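PDB 2IB0: DUF4439 domain-containing protein from Mycobacterium tuberculosis, which is of unknown function but folds as a four-helix bundle whose sequence family belongs to the ferritin-like clan. Local coordinates for residues Leu26-Ile37 against His62-Leu73. Numbering follows the deposited sequence.
Sequences LCDALAVEHATI and HRHRRDDVIVML
Two groups grip OE2 of Glu-33 inside the bundle: NH1 of Arg-65 donates to it at 2.9 Å in a salt bridge, and the indole N-H of Trp-114, on helix 96-120, adds a further hydrogen bond. The arginine N-H lies on the syn side of this oxygen but 32° out of the carboxylate plane, and the guanidinium stands perpendicular to the carboxylate, presenting its edge. The other oxygen, OE1, takes a short, nearly straight bond of 2.6 Å from ND1 of His-62 through its syn lone pair, with imidazole and carboxylate almost coplanar. The glutamate chain is bent at chi2 (-53°), which brings the carboxylate between His-62 and Arg-65. The second nitrogen of each donor group is also bonded, His-62 NE2 to Glu-107 and Arg-65 NH2 to Glu-136 in a salt bridge, extending the network to helices 96-120 and 124-150. Methyl CG2 of Thr-36 sits over one face of the His-62 ring, 3.6 Å from its centroid, a CH-pi contact that, with the bonds at both ring nitrogens, probably restrains its rotation. Beside it, CG1 of Ile-37 meets CB of His-62, while CD1 of Ile-37 packs on CD of Arg-66. That same methylene lies 3.5 Å from CD2 of His-34, and NE of Arg-66 turns to a salt bridge with Asp-67. Toward the other end the contact becomes apolar: CG1 of Val-69 touches both CB of Leu-30 and CD1 of Leu-26, and CD2 of Leu-26 presses tightly, at 3.4 Å, on CD2 of Leu-73. Segments 26-37 and 62-73 run roughly antiparallel, their axes 150° apart and 9.6 Å at closest approach, with buried Glu-33, His-62 and Arg-65 linking all four helices of a ferritin-like four-helix bundle.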
# COMPACT_ATOMS: atom_id res chain seq x y z
N LEU A 26 15.88 -3.84 7.85
CA LEU A 26 14.81 -4.33 8.72
C LEU A 26 14.95 -3.78 10.14
O LEU A 26 13.92 -3.56 10.83
CB LEU A 26 14.79 -5.87 8.70
CG LEU A 26 13.68 -6.58 9.50
CD1 LEU A 26 12.30 -6.31 8.97
CD2 LEU A 26 13.94 -8.08 9.68
N CYS A 27 16.21 -3.58 10.59
CA CYS A 27 16.49 -2.87 11.82
C CYS A 27 15.96 -1.44 11.77
O CYS A 27 15.33 -1.00 12.70
CB CYS A 27 18.00 -2.89 12.20
SG CYS A 27 18.57 -4.53 12.76
N ASP A 28 16.21 -0.72 10.67
CA ASP A 28 15.63 0.64 10.52
C ASP A 28 14.11 0.62 10.62
O ASP A 28 13.53 1.53 11.19
CB ASP A 28 15.96 1.26 9.17
CG ASP A 28 17.41 1.64 9.03
OD1 ASP A 28 18.09 1.85 10.05
OD2 ASP A 28 17.87 1.69 7.87
N ALA A 29 13.48 -0.42 10.10
CA ALA A 29 12.04 -0.42 9.96
C ALA A 29 11.47 -0.70 11.32
O ALA A 29 10.47 -0.13 11.70
CB ALA A 29 11.60 -1.49 8.97
N LEU A 30 12.17 -1.56 12.07
CA LEU A 30 11.80 -1.86 13.46
C LEU A 30 11.88 -0.61 14.36
O LEU A 30 11.01 -0.40 15.22
CB LEU A 30 12.68 -2.97 14.05
CG LEU A 30 12.40 -3.21 15.53
CD1 LEU A 30 10.92 -3.46 15.79
CD2 LEU A 30 13.32 -4.34 16.15
N ALA A 31 12.94 0.16 14.17
CA ALA A 31 13.17 1.44 14.86
C ALA A 31 12.08 2.43 14.51
O ALA A 31 11.62 3.17 15.35
CB ALA A 31 14.56 2.00 14.54
N VAL A 32 11.63 2.44 13.27
CA VAL A 32 10.51 3.30 12.89
C VAL A 32 9.20 2.85 13.59
O VAL A 32 8.44 3.69 14.10
CB VAL A 32 10.36 3.37 11.36
CG1 VAL A 32 9.00 4.02 10.97
CG2 VAL A 32 11.55 4.16 10.75
N GLU A 33 8.95 1.54 13.61
CA GLU A 33 7.82 0.95 14.36
C GLU A 33 7.77 1.32 15.84
O GLU A 33 6.72 1.71 16.33
CB GLU A 33 7.81 -0.60 14.22
CG GLU A 33 7.42 -1.13 12.81
CD GLU A 33 6.08 -0.57 12.27
OE1 GLU A 33 5.09 -0.47 13.03
OE2 GLU A 33 6.00 -0.26 11.07
N HIS A 34 8.88 1.17 16.58
CA HIS A 34 8.91 1.61 17.97
C HIS A 34 8.49 3.09 18.11
O HIS A 34 7.67 3.43 18.96
CB HIS A 34 10.29 1.42 18.57
CG HIS A 34 10.60 -0.01 18.89
ND1 HIS A 34 11.81 -0.60 18.58
CD2 HIS A 34 9.87 -0.96 19.50
CE1 HIS A 34 11.81 -1.85 18.99
NE2 HIS A 34 10.64 -2.11 19.54
N ALA A 35 9.06 3.94 17.24
CA ALA A 35 8.82 5.37 17.22
C ALA A 35 7.38 5.71 16.87
O ALA A 35 6.84 6.71 17.37
CB ALA A 35 9.76 6.05 16.27
N THR A 36 6.75 4.88 16.04
CA THR A 36 5.35 5.05 15.66
C THR A 36 4.38 4.68 16.76
O THR A 36 3.41 5.40 16.98
CB THR A 36 4.99 4.22 14.42
OG1 THR A 36 5.70 4.76 13.33
CG2 THR A 36 3.54 4.34 14.12
N ILE A 37 4.64 3.55 17.43
CA ILE A 37 3.84 3.10 18.55
C ILE A 37 3.90 4.16 19.67
O ILE A 37 2.86 4.50 20.25
CB ILE A 37 4.35 1.71 19.08
CG1 ILE A 37 4.06 0.61 18.05
CG2 ILE A 37 3.89 1.41 20.57
CD1 ILE A 37 5.09 -0.52 18.13
N HIS A 62 0.53 -1.96 14.50
CA HIS A 62 1.95 -1.70 14.73
C HIS A 62 2.58 -2.58 15.81
O HIS A 62 3.71 -3.02 15.61
CB HIS A 62 2.18 -0.25 15.08
CG HIS A 62 1.92 0.68 13.96
ND1 HIS A 62 2.80 0.83 12.91
CD2 HIS A 62 0.86 1.47 13.70
CE1 HIS A 62 2.29 1.69 12.05
NE2 HIS A 62 1.12 2.12 12.52
N ARG A 63 1.90 -2.81 16.92
CA ARG A 63 2.47 -3.64 17.99
C ARG A 63 2.72 -5.05 17.49
O ARG A 63 3.79 -5.61 17.75
CB ARG A 63 1.61 -3.65 19.25
CG ARG A 63 1.68 -2.38 20.04
CD ARG A 63 0.58 -2.31 21.02
NE ARG A 63 0.86 -1.22 21.94
CZ ARG A 63 -0.06 -0.50 22.58
NH1 ARG A 63 -1.35 -0.74 22.39
NH2 ARG A 63 0.34 0.48 23.41
N HIS A 64 1.77 -5.57 16.71
CA HIS A 64 1.86 -6.90 16.14
C HIS A 64 3.01 -6.97 15.12
O HIS A 64 3.81 -7.90 15.16
CB HIS A 64 0.51 -7.33 15.50
CG HIS A 64 0.48 -8.75 15.03
ND1 HIS A 64 0.90 -9.14 13.77
CD2 HIS A 64 0.08 -9.89 15.65
CE1 HIS A 64 0.78 -10.45 13.64
NE2 HIS A 64 0.28 -10.93 14.76
N ARG A 65 3.08 -6.01 14.20
CA ARG A 65 4.17 -5.92 13.24
C ARG A 65 5.54 -5.88 13.94
O ARG A 65 6.45 -6.61 13.56
CB ARG A 65 4.01 -4.68 12.40
CG ARG A 65 4.94 -4.62 11.22
CD ARG A 65 4.77 -3.32 10.50
NE ARG A 65 3.46 -3.22 9.87
CZ ARG A 65 2.83 -2.07 9.65
NH1 ARG A 65 3.38 -0.92 10.03
NH2 ARG A 65 1.63 -2.07 9.05
N ARG A 66 5.68 -5.00 14.93
CA ARG A 66 6.90 -4.88 15.77
C ARG A 66 7.34 -6.22 16.37
O ARG A 66 8.50 -6.63 16.22
CB ARG A 66 6.70 -3.86 16.88
CG ARG A 66 7.79 -3.94 18.06
CD ARG A 66 7.28 -3.25 19.33
NE ARG A 66 6.21 -3.98 20.02
CZ ARG A 66 5.46 -3.46 21.00
NH1 ARG A 66 5.62 -2.22 21.42
NH2 ARG A 66 4.53 -4.20 21.58
N ASP A 67 6.43 -6.91 17.04
CA ASP A 67 6.71 -8.24 17.59
C ASP A 67 7.12 -9.22 16.52
O ASP A 67 8.06 -9.98 16.69
CB ASP A 67 5.50 -8.77 18.37
CG ASP A 67 5.11 -7.86 19.56
OD1 ASP A 67 5.88 -6.94 19.95
OD2 ASP A 67 4.01 -8.07 20.11
N ASP A 68 6.41 -9.22 15.38
CA ASP A 68 6.80 -10.03 14.22
C ASP A 68 8.24 -9.82 13.70
O ASP A 68 8.94 -10.79 13.37
CB ASP A 68 5.82 -9.79 13.07
CG ASP A 68 4.58 -10.69 13.12
OD1 ASP A 68 4.45 -11.53 14.01
OD2 ASP A 68 3.69 -10.55 12.24
N VAL A 69 8.67 -8.57 13.61
CA VAL A 69 10.01 -8.17 13.20
C VAL A 69 11.06 -8.56 14.24
O VAL A 69 12.17 -8.92 13.87
CB VAL A 69 10.08 -6.63 12.95
CG1 VAL A 69 11.53 -6.18 12.63
CG2 VAL A 69 9.09 -6.24 11.83
N ILE A 70 10.72 -8.46 15.54
CA ILE A 70 11.61 -8.97 16.61
C ILE A 70 11.93 -10.47 16.40
O ILE A 70 13.09 -10.88 16.47
CB ILE A 70 11.04 -8.64 18.02
CG1 ILE A 70 11.11 -7.11 18.23
CG2 ILE A 70 11.79 -9.42 19.16
CD1 ILE A 70 10.40 -6.56 19.48
N VAL A 71 10.91 -11.25 16.07
CA VAL A 71 11.09 -12.67 15.78
C VAL A 71 11.98 -12.85 14.53
O VAL A 71 12.94 -13.62 14.56
CB VAL A 71 9.70 -13.39 15.63
CG1 VAL A 71 9.84 -14.80 15.03
CG2 VAL A 71 8.97 -13.44 16.97
N MET A 72 11.69 -12.12 13.45
CA MET A 72 12.46 -12.22 12.19
C MET A 72 13.95 -11.95 12.39
O MET A 72 14.79 -12.71 11.91
CB MET A 72 11.94 -11.24 11.14
CG MET A 72 10.63 -11.63 10.47
SD MET A 72 9.79 -10.25 9.64
CE MET A 72 10.64 -10.22 8.07
N LEU A 73 14.27 -10.88 13.11
CA LEU A 73 15.66 -10.52 13.37
C LEU A 73 16.37 -11.63 14.17
O LEU A 73 17.53 -11.94 13.88
CB LEU A 73 15.80 -9.14 14.05
CG LEU A 73 15.37 -7.95 13.15
CD1 LEU A 73 15.20 -6.66 13.97
CD2 LEU A 73 16.35 -7.70 12.00